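Long-range contact in CCHC-type domain-containing protein (Trypanosoma brucei brucei, PDB 7C47), which probably trims RNA from its 3' end as an RNase D-like 3'-5' exonuclease and carries zinc knuckles that bind nucleotides: residues G120-Q125 against V213-L218. Residues are numbered along the deposited sequence; the frame is centred on the assembly and turned at random.
Sequences GVLDLQ and VAVERL. With C5P (cytidine-5'-monophosphate), chain D.
Leu122 reaches from the edge strand 121-123 to helix 212-226 with one methyl, CD1. From CB, which points neither at the helix nor away from it, the side chain runs to CG, anti to the backbone N (chi1 -175°), and chi2 then turns CD1 onto the helix. There CD1 meets Val215 CG1 at 3.6 Å and Val215 CB at 3.9 Å. It also lies against the backbone, 3.8 Å from Glu216 N, and touches Glu216 CG at 3.9 Å, so the methyl sits over the junction of two consecutive helix residues. Phe127 packs against both Leu122 and Val215 and extends this apolar patch.

Beyond CG, the extended Glu216 chain carries its carboxylate away from the leucine, to where OE2 forms a salt bridge with Arg97. The strand and helix axes run nearly at right angles, 99° apart, and approach to 7.1 Å. Thr219 OG1, one turn on from Val215, ties the helix to the strand by hydrogen bonding to Asp123 N.

Where the strand ends, Asp123 N-caps helix 124-136 through a weak bond from Gln125 N to OD1 (3.1 Å), its carboxylate also held by Cys103 N at OD2 and Asp102 N at OD1. Gln125 NE2 in turn donates to O2' of the cytidine monophosphate (2.8 Å, 163°). A helix packed crosswise on the outermost strand thus closes this edge of the mixed sheet of the RNase H-like 3'-5' exonuclease fold.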
ATOM      1  N   GLY A 120      -3.312  -2.042  15.507  1.00 24.75           N
ATOM      2  CA  GLY A 120      -4.390  -1.885  14.524  1.00 24.13           C
ATOM      3  C   GLY A 120      -3.882  -1.551  13.129  1.00 24.03           C
ATOM      4  O   GLY A 120      -4.497  -0.768  12.409  1.00 23.91           O
ATOM      5  N   VAL A 121      -2.773  -2.171  12.733  1.00 23.71           N
ATOM      6  CA  VAL A 121      -2.123  -1.875  11.461  1.00 23.14           C
ATOM      7  C   VAL A 121      -2.793  -2.676  10.343  1.00 23.01           C
ATOM      8  O   VAL A 121      -3.185  -3.825  10.545  1.00 22.35           O
ATOM      9  CB  VAL A 121      -0.605  -2.183  11.520  1.00 23.34           C
ATOM     10  CG1 VAL A 121       0.097  -1.763  10.238  1.00 23.42           C
ATOM     11  CG2 VAL A 121       0.039  -1.461  12.693  1.00 23.00           C
ATOM     12  N   LEU A 122      -2.949  -2.044   9.177  1.00 23.14           N
ATOM     13  CA  LEU A 122      -3.358  -2.731   7.950  1.00 23.00           C
ATOM     14  C   LEU A 122      -2.441  -2.313   6.806  1.00 22.26           C
ATOM     15  O   LEU A 122      -2.343  -1.129   6.497  1.00 22.42           O
ATOM     16  CB  LEU A 122      -4.813  -2.414   7.593  1.00 23.53           C
ATOM     17  CG  LEU A 122      -5.381  -3.172   6.383  1.00 24.03           C
ATOM     18  CD1 LEU A 122      -5.380  -4.677   6.624  1.00 24.52           C
ATOM     19  CD2 LEU A 122      -6.780  -2.690   6.049  1.00 24.60           C
ATOM     20  N   ASP A 123      -1.784  -3.294   6.186  1.00 21.29           N
ATOM     21  CA  ASP A 123      -0.807  -3.062   5.129  1.00 20.51           C
ATOM     22  C   ASP A 123      -1.470  -3.345   3.773  1.00 20.27           C
ATOM     23  O   ASP A 123      -1.714  -4.506   3.418  1.00 19.04           O
ATOM     24  CB  ASP A 123       0.405  -3.970   5.352  1.00 20.52           C
ATOM     25  CG  ASP A 123       1.585  -3.635   4.449  1.00 20.52           C
ATOM     26  OD1 ASP A 123       1.393  -3.220   3.287  1.00 20.67           O
ATOM     27  OD2 ASP A 123       2.732  -3.800   4.916  1.00 20.75           O
ATOM     28  N   LEU A 124      -1.740  -2.281   3.020  1.00 19.79           N
ATOM     29  CA  LEU A 124      -2.484  -2.394   1.764  1.00 19.94           C
ATOM     30  C   LEU A 124      -1.701  -3.067   0.642  1.00 19.85           C
ATOM     31  O   LEU A 124      -2.305  -3.626  -0.264  1.00 19.85           O
ATOM     32  CB  LEU A 124      -3.002  -1.024   1.312  1.00 20.12           C
ATOM     33  CG  LEU A 124      -3.938  -0.315   2.305  1.00 20.14           C
ATOM     34  CD1 LEU A 124      -4.380   1.023   1.743  1.00 20.36           C
ATOM     35  CD2 LEU A 124      -5.149  -1.165   2.666  1.00 20.14           C
ATOM     36  N   GLN A 125      -0.372  -3.017   0.691  1.00 20.33           N
ATOM     37  CA  GLN A 125       0.441  -3.780  -0.252  1.00 20.75           C
ATOM     38  C   GLN A 125       0.211  -5.271  -0.023  1.00 20.81           C
ATOM     39  O   GLN A 125      -0.019  -6.015  -0.972  1.00 20.78           O
ATOM     40  CB  GLN A 125       1.928  -3.459  -0.108  1.00 21.01           C
ATOM     41  CG  GLN A 125       2.771  -4.043  -1.231  1.00 21.36           C
ATOM     42  CD  GLN A 125       4.258  -3.847  -1.023  1.00 21.63           C
ATOM     43  OE1 GLN A 125       4.792  -4.144   0.042  1.00 21.97           O
ATOM     44  NE2 GLN A 125       4.938  -3.363  -2.051  1.00 21.92           N
ATOM     45  N   VAL A 213     -10.237  -8.621   8.206  1.00 28.23           N
ATOM     46  CA  VAL A 213      -9.722  -9.173   9.467  1.00 28.06           C
ATOM     47  C   VAL A 213      -8.569 -10.154   9.230  1.00 27.23           C
ATOM     48  O   VAL A 213      -7.622 -10.194  10.015  1.00 28.55           O
ATOM     49  CB  VAL A 213     -10.858  -9.826  10.303  1.00 28.67           C
ATOM     50  CG1 VAL A 213     -10.316 -10.637  11.480  1.00 28.90           C
ATOM     51  CG2 VAL A 213     -11.818  -8.750  10.805  1.00 28.84           C
ATOM     52  N   ALA A 214      -8.639 -10.932   8.156  1.00 26.23           N
ATOM     53  CA  ALA A 214      -7.551 -11.852   7.807  1.00 25.35           C
ATOM     54  C   ALA A 214      -6.258 -11.106   7.433  1.00 25.03           C
ATOM     55  O   ALA A 214      -5.169 -11.530   7.811  1.00 24.18           O
ATOM     56  CB  ALA A 214      -7.979 -12.780   6.681  1.00 24.97           C
ATOM     57  N   VAL A 215      -6.390  -9.992   6.713  1.00 24.92           N
ATOM     58  CA  VAL A 215      -5.230  -9.185   6.314  1.00 25.28           C
ATOM     59  C   VAL A 215      -4.697  -8.389   7.512  1.00 25.71           C
ATOM     60  O   VAL A 215      -3.495  -8.148   7.600  1.00 26.11           O
ATOM     61  CB  VAL A 215      -5.543  -8.247   5.118  1.00 25.15           C
ATOM     62  CG1 VAL A 215      -4.292  -7.504   4.653  1.00 25.02           C
ATOM     63  CG2 VAL A 215      -6.126  -9.038   3.954  1.00 24.88           C
ATOM     64  N   GLU A 216      -5.585  -7.981   8.417  1.00 26.67           N
ATOM     65  CA  GLU A 216      -5.181  -7.367   9.693  1.00 28.26           C
ATOM     66  C   GLU A 216      -4.284  -8.297  10.511  1.00 28.13           C
ATOM     67  O   GLU A 216      -3.248  -7.874  11.024  1.00 28.33           O
ATOM     68  CB  GLU A 216      -6.401  -6.953  10.526  1.00 29.05           C
ATOM     69  CG  GLU A 216      -7.056  -5.667  10.036  1.00 30.53           C
ATOM     70  CD  GLU A 216      -8.399  -5.357  10.694  1.00 32.05           C
ATOM     71  OE1 GLU A 216      -8.910  -6.177  11.497  1.00 32.71           O
ATOM     72  OE2 GLU A 216      -8.952  -4.274  10.388  1.00 33.40           O
ATOM     73  N   ARG A 217      -4.682  -9.562  10.611  1.00 28.01           N
ATOM     74  CA  ARG A 217      -3.900 -10.559  11.343  1.00 28.79           C
ATOM     75  C   ARG A 217      -2.574 -10.884  10.661  1.00 26.57           C
ATOM     76  O   ARG A 217      -1.560 -11.046  11.335  1.00 26.37           O
ATOM     77  CB  ARG A 217      -4.715 -11.832  11.564  1.00 31.46           C
ATOM     78  CG  ARG A 217      -5.805 -11.645  12.600  1.00 33.99           C
ATOM     79  CD  ARG A 217      -6.568 -12.933  12.842  1.00 37.02           C
ATOM     80  NE  ARG A 217      -7.552 -13.171  11.791  1.00 39.93           N
ATOM     81  CZ  ARG A 217      -8.417 -14.183  11.773  1.00 42.39           C
ATOM     82  NH1 ARG A 217      -9.272 -14.291  10.756  1.00 42.90           N
ATOM     83  NH2 ARG A 217      -8.434 -15.094  12.752  1.00 44.07           N
ATOM     84  N   LEU A 218      -2.587 -10.975   9.332  1.00 24.35           N
ATOM     85  CA  LEU A 218      -1.356 -11.124   8.551  1.00 23.02           C
ATOM     86  C   LEU A 218      -0.422  -9.923   8.735  1.00 21.95           C
ATOM     87  O   LEU A 218       0.777 -10.100   8.908  1.00 20.60           O
ATOM     88  CB  LEU A 218      -1.688 -11.326   7.069  1.00 22.82           C
ATOM     89  CG  LEU A 218      -0.546 -11.411   6.057  1.00 22.70           C
ATOM     90  CD1 LEU A 218       0.502 -12.425   6.482  1.00 23.16           C
ATOM     91  CD2 LEU A 218      -1.108 -11.757   4.689  1.00 22.47           C
TER
HETATM   92  O3P C5P D 403       8.556  -3.029  -8.667  1.00 54.37           O
HETATM   93  P   C5P D 403       9.130  -4.230  -8.006  1.00 55.29           P
HETATM   94  O1P C5P D 403      10.599  -4.233  -8.227  1.00 55.32           O
HETATM   95  O2P C5P D 403       8.327  -5.412  -8.421  1.00 56.14           O
HETATM   96  O5' C5P D 403       8.885  -3.949  -6.457  1.00 54.26           O
HETATM   97  C5' C5P D 403       7.638  -4.298  -5.831  1.00 51.69           C
HETATM   98  C4' C5P D 403       7.632  -3.909  -4.370  1.00 50.68           C
HETATM   99  O4' C5P D 403       8.480  -4.820  -3.623  1.00 49.72           O
HETATM  100  C3' C5P D 403       8.142  -2.516  -4.028  1.00 49.92           C
HETATM  101  O3' C5P D 403       7.112  -1.543  -4.136  1.00 49.35           O
HETATM  102  C2' C5P D 403       8.610  -2.679  -2.585  1.00 50.08           C
HETATM  103  O2' C5P D 403       7.599  -2.491  -1.613  1.00 48.91           O
HETATM  104  C1' C5P D 403       9.137  -4.117  -2.583  1.00 49.94           C
HETATM  105  N1  C5P D 403      10.597  -4.217  -2.785  1.00 50.99           N
HETATM  106  C2  C5P D 403      11.447  -3.850  -1.735  1.00 50.85           C
HETATM  107  N3  C5P D 403      12.789  -3.932  -1.910  1.00 51.86           N
HETATM  108  C4  C5P D 403      13.285  -4.358  -3.074  1.00 51.99           C
HETATM  109  C5  C5P D 403      12.442  -4.741  -4.159  1.00 51.52           C
HETATM  110  C6  C5P D 403      11.118  -4.653  -3.974  1.00 51.43           C
HETATM  111  O2  C5P D 403      10.950  -3.456  -0.669  1.00 49.94           O
HETATM  112  N4  C5P D 403      14.613  -4.429  -3.201  1.00 51.90           N